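Local coordinates for phosphoglycerate oxidoreductase (Rhizobium etli, PDB 4HY3), which probably reduces hydroxypyruvate or glyoxylate with NADH or NADPH, at residues 176-181 with 199-204; 266-271 with 289-294; 127-132 with 320-325. All coordinates share one frame; numbering follows the deposited sequence.

Interaction 1. Residues 176-181 with 199-204; sequences GSEIGI and RARIRV
Ser177, Ile179 and Ile181 meet Arg201 and Arg203 through four backbone hydrogen bonds that lay strands 178-181 and 201-204 side by side, with an angle of 23° between their N-to-C directions. Arg201 N donates to Ser177 O (2.8 Å), and Ile179 N donates to Arg201 O. Ile179 O then accepts from Arg203 N (2.7 Å), and Ile181 N donates to Arg203 O. Ile179, Arg201 and Arg203 each use both N and O, as a parallel ladder requires, and weaker CA-H...O contacts, such as Ile202 CA to Ile179 O, fill in between.

The ionic group lies on the face that carries Glu178, Arg201 and Arg203. The Arg203 chain, extended from CG to NE, runs back along it to Glu178, whose chain bends at chi2 (-103°). Glu178 OE1 is 3.2 Å from Arg203 NH1, while Arg203 NH2 makes a weak hydrogen bond to Glu178 OE2 (3.3 Å). The second bond is nearly straight, yet the carboxylate and guanidinium planes stand 46° apart, a twisted rather than coplanar pairing. The bridge from Glu178 OE1 to Arg201 NE is long at 3.8 Å; the closer partner of Arg201 is Glu220, met by NH2. Arg257 is a further partner of the Glu178 carboxylate.

The other face is aliphatic. Ile179 and Ile202 run alongside each other, pointing the same way, and so do Ile181 and Val204. Ile179 CD1 reaches Ala200 CB at 3.7 Å, and Ile181 CD1 comes equally close to Ile202 CG2. Helix 186-195 covers this side, with Leu195 on Ile179 and Arg192 on Ile202.

Two adjacent parallel strands, joined by a helix packed on their apolar face, form a beta-alpha-beta unit; the glycine-rich sequence that follows strand 178-182 is consistent with the first such unit of a Rossmann-type NAD-binding domain.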
loop_
_atom_site.group_PDB
_atom_site.type_symbol
_atom_site.label_atom_id
_atom_site.label_comp_id
_atom_site.label_asym_id
_atom_site.label_seq_id
_atom_site.Cartn_x
_atom_site.Cartn_y
_atom_site.Cartn_z
ATOM N N GLY A 176 -13.793 -3.799 -9.840
ATOM C CA GLY A 176 -15.104 -4.252 -9.314
ATOM C C GLY A 176 -15.264 -4.555 -7.815
ATOM O O GLY A 176 -15.341 -3.625 -7.019
ATOM N N SER A 177 -15.313 -5.811 -7.373
ATOM C CA SER A 177 -15.158 -7.048 -8.113
ATOM C C SER A 177 -15.012 -8.098 -7.039
ATOM O O SER A 177 -14.369 -7.853 -6.004
ATOM C CB SER A 177 -13.881 -7.063 -8.920
ATOM O OG SER A 177 -13.799 -8.228 -9.732
ATOM N N GLU A 178 -15.586 -9.269 -7.270
ATOM C CA GLU A 178 -15.538 -10.319 -6.264
ATOM C C GLU A 178 -14.529 -11.410 -6.614
ATOM O O GLU A 178 -14.758 -12.205 -7.558
ATOM C CB GLU A 178 -16.926 -10.930 -6.062
ATOM C CG GLU A 178 -18.025 -9.947 -5.644
ATOM C CD GLU A 178 -18.346 -10.040 -4.168
ATOM O OE1 GLU A 178 -17.391 -10.018 -3.362
ATOM O OE2 GLU A 178 -19.545 -10.133 -3.823
ATOM N N ILE A 179 -13.420 -11.450 -5.853
ATOM C CA ILE A 179 -12.412 -12.520 -6.035
ATOM C C ILE A 179 -12.396 -13.560 -4.942
ATOM O O ILE A 179 -12.314 -13.229 -3.757
ATOM C CB ILE A 179 -10.970 -11.998 -6.152
ATOM C CG1 ILE A 179 -10.830 -11.077 -7.356
ATOM C CG2 ILE A 179 -10.010 -13.174 -6.278
ATOM C CD1 ILE A 179 -9.753 -10.030 -7.195
ATOM N N GLY A 180 -12.427 -14.818 -5.362
ATOM C CA GLY A 180 -12.260 -15.930 -4.439
ATOM C C GLY A 180 -11.097 -16.866 -4.716
ATOM O O GLY A 180 -10.827 -17.297 -5.859
ATOM N N ILE A 181 -10.408 -17.208 -3.644
ATOM C CA ILE A 181 -9.253 -18.076 -3.753
ATOM C C ILE A 181 -9.482 -19.415 -3.022
ATOM O O ILE A 181 -9.723 -19.443 -1.801
ATOM C CB ILE A 181 -8.004 -17.338 -3.252
ATOM C CG1 ILE A 181 -7.910 -15.992 -3.958
ATOM C CG2 ILE A 181 -6.760 -18.147 -3.551
ATOM C CD1 ILE A 181 -6.809 -15.091 -3.421
ATOM N N ARG A 199 -8.200 -3.038 -5.593
ATOM C CA ARG A 199 -9.193 -2.661 -4.586
ATOM C C ARG A 199 -10.510 -3.446 -4.736
ATOM O O ARG A 199 -11.588 -2.884 -4.592
ATOM C CB ARG A 199 -9.444 -1.149 -4.606
ATOM C CG ARG A 199 -8.295 -0.304 -4.054
ATOM C CD ARG A 199 -7.324 0.136 -5.145
ATOM N NE ARG A 199 -6.272 1.057 -4.685
ATOM C CZ ARG A 199 -4.971 0.754 -4.576
ATOM N NH1 ARG A 199 -4.524 -0.458 -4.874
ATOM N NH2 ARG A 199 -4.100 1.667 -4.161
ATOM N N ALA A 200 -10.378 -4.741 -5.034
ATOM C CA ALA A 200 -11.463 -5.718 -5.154
ATOM C C ALA A 200 -11.791 -6.410 -3.812
ATOM O O ALA A 200 -11.138 -6.142 -2.800
ATOM C CB ALA A 200 -11.066 -6.763 -6.179
ATOM N N ARG A 201 -12.797 -7.290 -3.802
ATOM C CA ARG A 201 -13.121 -8.073 -2.603
ATOM C C ARG A 201 -12.627 -9.547 -2.646
ATOM O O ARG A 201 -13.002 -10.358 -3.537
ATOM C CB ARG A 201 -14.613 -7.987 -2.302
ATOM C CG ARG A 201 -15.098 -8.835 -1.141
ATOM C CD ARG A 201 -16.175 -8.063 -0.428
ATOM N NE ARG A 201 -17.095 -8.914 0.311
ATOM C CZ ARG A 201 -17.459 -8.705 1.575
ATOM N NH1 ARG A 201 -16.968 -7.675 2.266
ATOM N NH2 ARG A 201 -18.312 -9.540 2.150
ATOM N N ILE A 202 -11.787 -9.894 -1.671
ATOM C CA ILE A 202 -11.063 -11.154 -1.750
ATOM C C ILE A 202 -11.391 -12.162 -0.644
ATOM O O ILE A 202 -10.949 -12.012 0.522
ATOM C CB ILE A 202 -9.536 -10.924 -1.877
ATOM C CG1 ILE A 202 -9.245 -10.046 -3.098
ATOM C CG2 ILE A 202 -8.814 -12.263 -1.993
ATOM C CD1 ILE A 202 -7.856 -9.466 -3.129
ATOM N N ARG A 203 -12.151 -13.190 -1.042
ATOM C CA ARG A 203 -12.590 -14.289 -0.167
ATOM C C ARG A 203 -11.676 -15.461 -0.330
ATOM O O ARG A 203 -11.432 -15.911 -1.447
ATOM C CB ARG A 203 -14.008 -14.752 -0.518
ATOM C CG ARG A 203 -15.104 -13.885 0.067
ATOM C CD ARG A 203 -16.460 -14.516 -0.161
ATOM N NE ARG A 203 -17.538 -13.532 -0.162
ATOM C CZ ARG A 203 -17.954 -12.887 -1.246
ATOM N NH1 ARG A 203 -17.360 -13.112 -2.421
ATOM N NH2 ARG A 203 -18.958 -12.021 -1.156
ATOM N N VAL A 204 -11.201 -15.979 0.791
ATOM C CA VAL A 204 -10.220 -17.048 0.776
ATOM C C VAL A 204 -10.705 -18.223 1.607
ATOM O O VAL A 204 -11.136 -18.059 2.743
ATOM C CB VAL A 204 -8.840 -16.563 1.316
ATOM C CG1 VAL A 204 -7.890 -17.737 1.588
ATOM C CG2 VAL A 204 -8.193 -15.600 0.336
#

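Interaction 2. Residues 266-271 with 289-294; sequences SRADVV and SDVYPE
Val291 presents both its methyl groups to the backbone at the start of the 266-271 turn. Val291 CG1 lies 3.5 Å from Ala268 N and also touches Arg267 N, and CG2 of the same valine is only slightly farther from the Ala268 amide. The torsion explains the reach: CG1 sits between the backbone N and the carbonyl carbon (chi1 68°) while CG2 is anti to N, and both branches face the turn. The Ala268 side chain points toward 289-294, with Ala268 CB 3.9 Å from Val291 CG1. The same methyl also meets the Tyr292 peptide, Ala268 CB lying 3.4 Å from Tyr292 C.

The Tyr292 side chain points away from 266-271, leaving its main chain to the alanine; its ring meets Phe156 of the second subunit. Behind the valine, Ser289 OG donates to Val291 O at 2.6 Å, in the carbonyl plane on a lone pair, which helps fix the peptide that follows the valine. An alanine in place of Val291 would probably open a gap beside the Arg267 and Ala268 amides and leave the Ala268 methyl with less to pack on.

No hydrogen bond crosses between the segments. The loops following strands 261-264 and 286-289 are therefore matched here by shape, methyl against peptide, and the polar groups named here bond within their own segment or beyond the pair, as when Asp290 accepts from the amides of Arg315 and Ala316.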
loop_
_atom_site.group_PDB
_atom_site.type_symbol
_atom_site.label_atom_id
_atom_site.label_comp_id
_atom_site.label_asym_id
_atom_site.label_seq_id
_atom_site.Cartn_x
_atom_site.Cartn_y
_atom_site.Cartn_z
ATOM N N SER A 266 -3.114 -24.955 -9.843
ATOM C CA SER A 266 -2.387 -26.029 -9.182
ATOM C C SER A 266 -3.228 -27.281 -9.168
ATOM O O SER A 266 -4.404 -27.228 -8.792
ATOM C CB SER A 266 -2.116 -25.640 -7.743
ATOM O OG SER A 266 -3.355 -25.426 -7.066
ATOM N N ARG A 267 -2.633 -28.400 -9.574
ATOM C CA ARG A 267 -3.186 -29.703 -9.261
ATOM C C ARG A 267 -4.496 -29.927 -10.027
ATOM O O ARG A 267 -5.552 -29.420 -9.638
ATOM C CB ARG A 267 -3.394 -29.790 -7.731
ATOM C CG ARG A 267 -3.114 -31.135 -7.080
ATOM C CD ARG A 267 -1.643 -31.530 -7.086
ATOM N NE ARG A 267 -1.479 -32.960 -6.797
ATOM C CZ ARG A 267 -0.899 -33.837 -7.609
ATOM N NH1 ARG A 267 -0.404 -33.440 -8.770
ATOM N NH2 ARG A 267 -0.814 -35.114 -7.261
ATOM N N ALA A 268 -4.434 -30.685 -11.116
ATOM C CA ALA A 268 -5.643 -30.939 -11.902
ATOM C C ALA A 268 -6.527 -31.976 -11.232
ATOM O O ALA A 268 -7.739 -32.026 -11.471
ATOM C CB ALA A 268 -5.297 -31.382 -13.313
ATOM N N ASP A 269 -5.924 -32.797 -10.380
ATOM C CA ASP A 269 -6.653 -33.897 -9.784
ATOM C C ASP A 269 -7.787 -33.477 -8.813
ATOM O O ASP A 269 -8.539 -34.326 -8.334
ATOM C CB ASP A 269 -5.686 -34.956 -9.190
ATOM C CG ASP A 269 -4.827 -34.426 -8.032
ATOM O OD1 ASP A 269 -5.244 -33.473 -7.345
ATOM O OD2 ASP A 269 -3.736 -34.994 -7.789
ATOM N N VAL A 270 -7.927 -32.174 -8.562
ATOM C CA VAL A 270 -8.907 -31.671 -7.580
ATOM C C VAL A 270 -10.300 -31.412 -8.158
ATOM O O VAL A 270 -11.276 -31.346 -7.397
ATOM C CB VAL A 270 -8.424 -30.391 -6.846
ATOM C CG1 VAL A 270 -7.032 -30.590 -6.285
ATOM C CG2 VAL A 270 -8.455 -29.176 -7.754
ATOM N N VAL A 271 -10.372 -31.246 -9.487
ATOM C CA VAL A 271 -11.616 -30.917 -10.217
ATOM C C VAL A 271 -11.994 -32.078 -11.095
ATOM O O VAL A 271 -11.123 -32.867 -11.456
ATOM C CB VAL A 271 -11.484 -29.684 -11.175
ATOM C CG1 VAL A 271 -11.162 -28.405 -10.407
ATOM C CG2 VAL A 271 -10.511 -29.948 -12.340
ATOM N N SER A 289 -6.991 -22.999 -17.433
ATOM C CA SER A 289 -6.136 -23.777 -16.564
ATOM C C SER A 289 -4.733 -23.848 -17.151
ATOM O O SER A 289 -4.565 -23.681 -18.366
ATOM C CB SER A 289 -6.676 -25.196 -16.377
ATOM O OG SER A 289 -5.756 -25.979 -15.616
ATOM N N ASP A 290 -3.756 -24.111 -16.275
ATOM C CA ASP A 290 -2.377 -24.399 -16.659
ATOM C C ASP A 290 -2.038 -25.847 -16.413
ATOM O O ASP A 290 -0.982 -26.320 -16.803
ATOM C CB ASP A 290 -1.371 -23.513 -15.906
ATOM C CG ASP A 290 0.029 -23.571 -16.523
ATOM O OD1 ASP A 290 0.214 -23.202 -17.717
ATOM O OD2 ASP A 290 0.945 -24.016 -15.816
ATOM N N VAL A 291 -2.934 -26.559 -15.757
ATOM C CA VAL A 291 -2.670 -27.953 -15.458
ATOM C C VAL A 291 -3.811 -28.812 -16.006
ATOM O O VAL A 291 -4.924 -28.326 -16.197
ATOM C CB VAL A 291 -2.398 -28.143 -13.946
ATOM C CG1 VAL A 291 -3.668 -27.889 -13.142
ATOM C CG2 VAL A 291 -1.793 -29.522 -13.647
ATOM N N TYR A 292 -3.517 -30.070 -16.309
ATOM C CA TYR A 292 -4.460 -30.936 -17.023
ATOM C C TYR A 292 -4.415 -32.352 -16.466
ATOM O O TYR A 292 -3.407 -32.736 -15.871
ATOM C CB TYR A 292 -4.163 -30.916 -18.522
ATOM C CG TYR A 292 -4.439 -29.570 -19.081
ATOM C CD1 TYR A 292 -5.698 -29.241 -19.538
ATOM C CD2 TYR A 292 -3.457 -28.593 -19.097
ATOM C CE1 TYR A 292 -5.972 -27.971 -20.021
ATOM C CE2 TYR A 292 -3.723 -27.325 -19.567
ATOM C CZ TYR A 292 -4.982 -27.027 -20.019
ATOM O OH TYR A 292 -5.243 -25.781 -20.486
ATOM N N PRO A 293 -5.499 -33.132 -16.652
ATOM C CA PRO A 293 -5.564 -34.458 -16.034
ATOM C C PRO A 293 -4.467 -35.381 -16.537
ATOM O O PRO A 293 -4.088 -36.318 -15.832
ATOM C CB PRO A 293 -6.936 -34.986 -16.450
ATOM C CG PRO A 293 -7.255 -34.259 -17.714
ATOM C CD PRO A 293 -6.620 -32.900 -17.584
ATOM N N GLU A 294 -3.955 -35.111 -17.737
ATOM C CA GLU A 294 -2.812 -35.849 -18.276
ATOM C C GLU A 294 -1.848 -34.925 -19.062
ATOM O O GLU A 294 -2.286 -34.057 -19.837
ATOM C CB GLU A 294 -3.302 -37.012 -19.131
ATOM C CG GLU A 294 -2.233 -38.038 -19.446
ATOM C CD GLU A 294 -2.605 -38.893 -20.643
ATOM O OE1 GLU A 294 -3.816 -38.999 -20.955
ATOM O OE2 GLU A 294 -1.680 -39.456 -21.270
#

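Interaction 3. Residues 127-132 with 320-325; sequences GQVFAE and DSAFKK
Val129 and Phe130 pack against Ala322 and Phe323, and this apolar patch is the close part of the contact. The Val129 side chain points at the other helix and sets its branched carbon against the carbonyl oxygen of Ala322, Val129 CB 3.3 Å from Ala322 O. The same valine lies over its own neighbour: Val129 CG2 stands 3.9 Å above the centre of the Phe130 ring, covering one face. Phe130 starts away from the other segment but brings its ring edge round to Phe323, with Phe130 CZ 3.8 Å from Phe323 CE1. The planes are 85° apart and the centroids 5.6 Å, which defines an offset edge-to-face pair with Phe130 giving the edge and Phe323 the face. Ala322 CB approaches the Phe130 ring obliquely, 4.2 Å from Phe130 CD1.

Packing is looser around the partly exposed Lys325. Lys325 CB still touches Val129 CG1 (3.9 Å), the two side chains sliding past each other in opposite directions. Bends at chi3 and chi4 bring the ammonium alongside Val129, but Lys325 NZ stays 3.6 Å from Val129 O and makes no hydrogen bond to it. The Glu132 carboxylate does not meet this lysine; its salt bridge goes to Arg193.

Val129 also rests on Met326 and Met329 further along helix 320-338, Ala131 packs on Ala190 of helix 186-195, and Leu173 of the second subunit touches Glu132 and Ser321. The contact pairs the 3-10 segment 127-130 that leads from strand 122-125 into helix 131-147 with the start of helix 320-338, which leads back to strand 347-348 of the same mixed sheet.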
loop_
_atom_site.group_PDB
_atom_site.type_symbol
_atom_site.label_atom_id
_atom_site.label_comp_id
_atom_site.label_asym_id
_atom_site.label_seq_id
_atom_site.Cartn_x
_atom_site.Cartn_y
_atom_site.Cartn_z
ATOM N N GLY A 127 10.652 -23.994 -2.882
ATOM C CA GLY A 127 9.471 -24.004 -3.738
ATOM C C GLY A 127 8.717 -22.688 -3.860
ATOM O O GLY A 127 7.944 -22.497 -4.803
ATOM N N GLN A 128 8.926 -21.762 -2.926
ATOM C CA GLN A 128 8.190 -20.513 -3.025
ATOM C C GLN A 128 8.657 -19.625 -4.170
ATOM O O GLN A 128 7.993 -18.646 -4.502
ATOM C CB GLN A 128 8.111 -19.771 -1.707
ATOM C CG GLN A 128 9.387 -19.102 -1.319
ATOM C CD GLN A 128 9.105 -17.941 -0.418
ATOM O OE1 GLN A 128 8.001 -17.384 -0.436
ATOM N NE2 GLN A 128 10.099 -17.564 0.383
ATOM N N VAL A 129 9.781 -19.984 -4.785
ATOM C CA VAL A 129 10.216 -19.304 -6.001
ATOM C C VAL A 129 9.181 -19.378 -7.121
ATOM O O VAL A 129 9.170 -18.554 -8.008
ATOM C CB VAL A 129 11.577 -19.809 -6.534
ATOM C CG1 VAL A 129 12.660 -19.664 -5.474
ATOM C CG2 VAL A 129 11.484 -21.238 -7.079
ATOM N N PHE A 130 8.306 -20.366 -7.080
ATOM C CA PHE A 130 7.375 -20.542 -8.172
ATOM C C PHE A 130 6.106 -19.755 -7.981
ATOM O O PHE A 130 5.232 -19.828 -8.841
ATOM C CB PHE A 130 7.020 -22.000 -8.315
ATOM C CG PHE A 130 8.162 -22.859 -8.768
ATOM C CD1 PHE A 130 8.831 -22.586 -9.964
ATOM C CD2 PHE A 130 8.554 -23.952 -8.018
ATOM C CE1 PHE A 130 9.881 -23.365 -10.384
ATOM C CE2 PHE A 130 9.590 -24.754 -8.445
ATOM C CZ PHE A 130 10.256 -24.455 -9.632
ATOM N N ALA A 131 5.994 -19.019 -6.865
ATOM C CA ALA A 131 4.797 -18.263 -6.565
ATOM C C ALA A 131 4.637 -17.099 -7.516
ATOM O O ALA A 131 3.639 -17.020 -8.229
ATOM C CB ALA A 131 4.807 -17.774 -5.134
ATOM N N GLU A 132 5.602 -16.191 -7.540
ATOM C CA GLU A 132 5.461 -14.951 -8.299
ATOM C C GLU A 132 5.192 -15.284 -9.776
ATOM O O GLU A 132 4.216 -14.775 -10.356
ATOM C CB GLU A 132 6.694 -14.057 -8.114
ATOM C CG GLU A 132 6.580 -12.668 -8.685
ATOM C CD GLU A 132 5.368 -11.930 -8.148
ATOM O OE1 GLU A 132 5.259 -11.774 -6.907
ATOM O OE2 GLU A 132 4.518 -11.495 -8.957
ATOM N N ASP A 320 13.329 -19.178 -16.003
ATOM C CA ASP A 320 14.725 -19.160 -15.574
ATOM C C ASP A 320 14.873 -18.364 -14.277
ATOM O O ASP A 320 15.430 -18.874 -13.300
ATOM C CB ASP A 320 15.709 -18.639 -16.633
ATOM C CG ASP A 320 17.183 -18.670 -16.118
ATOM O OD1 ASP A 320 17.698 -19.751 -15.681
ATOM O OD2 ASP A 320 17.821 -17.593 -16.100
ATOM N N SER A 321 14.340 -17.145 -14.247
ATOM C CA SER A 321 14.527 -16.286 -13.102
ATOM C C SER A 321 13.965 -16.887 -11.794
ATOM O O SER A 321 14.388 -16.511 -10.692
ATOM C CB SER A 321 13.931 -14.916 -13.371
ATOM O OG SER A 321 12.535 -14.991 -13.380
ATOM N N ALA A 322 13.025 -17.825 -11.914
ATOM C CA ALA A 322 12.494 -18.508 -10.751
ATOM C C ALA A 322 13.557 -19.411 -10.207
ATOM O O ALA A 322 13.797 -19.459 -8.988
ATOM C CB ALA A 322 11.271 -19.316 -11.114
ATOM N N PHE A 323 14.200 -20.129 -11.116
ATOM C CA PHE A 323 15.288 -21.001 -10.755
ATOM C C PHE A 323 16.499 -20.249 -10.247
ATOM O O PHE A 323 17.122 -20.688 -9.308
ATOM C CB PHE A 323 15.661 -21.836 -11.947
ATOM C CG PHE A 323 14.623 -22.838 -12.308
ATOM C CD1 PHE A 323 14.332 -23.895 -11.458
ATOM C CD2 PHE A 323 13.954 -22.753 -13.523
ATOM C CE1 PHE A 323 13.376 -24.844 -11.805
ATOM C CE2 PHE A 323 12.992 -23.705 -13.873
ATOM C CZ PHE A 323 12.694 -24.737 -13.003
ATOM N N LYS A 324 16.822 -19.102 -10.830
ATOM C CA LYS A 324 17.969 -18.338 -10.327
ATOM C C LYS A 324 17.716 -17.840 -8.924
ATOM O O LYS A 324 18.656 -17.572 -8.179
ATOM C CB LYS A 324 18.335 -17.143 -11.203
ATOM C CG LYS A 324 18.687 -17.464 -12.635
ATOM C CD LYS A 324 19.815 -18.469 -12.695
ATOM C CE LYS A 324 20.372 -18.550 -14.090
ATOM N NZ LYS A 324 20.524 -20.001 -14.342
ATOM N N LYS A 325 16.449 -17.700 -8.562
ATOM C CA LYS A 325 16.119 -17.252 -7.214
ATOM C C LYS A 325 16.426 -18.350 -6.195
ATOM O O LYS A 325 16.734 -18.075 -5.052
ATOM C CB LYS A 325 14.664 -16.772 -7.113
ATOM C CG LYS A 325 14.491 -15.271 -6.954
ATOM C CD LYS A 325 13.136 -14.936 -6.316
ATOM C CE LYS A 325 11.957 -14.957 -7.328
ATOM N NZ LYS A 325 10.635 -15.498 -6.851
#

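From the N terminus, the chain first builds most of the mixed sheet, and 127-132 opens interaction 3 as the chain leaves strand 122-125. The long excursion that follows forms the parallel sheet and contains both other contacts. Interaction 1 closes a 17-residue loop between two neighbouring strands; interaction 2, next in series, closes another of equal length between the loops after strands 261-264 and 286-289. Their centres lie about 23 Å apart, and neither crosses the other. Interaction 3 closes last, at 320-325, about 20 Å from interaction 2 between centres, bringing together the outgoing and returning connections between the two sheets. No two contacts touch.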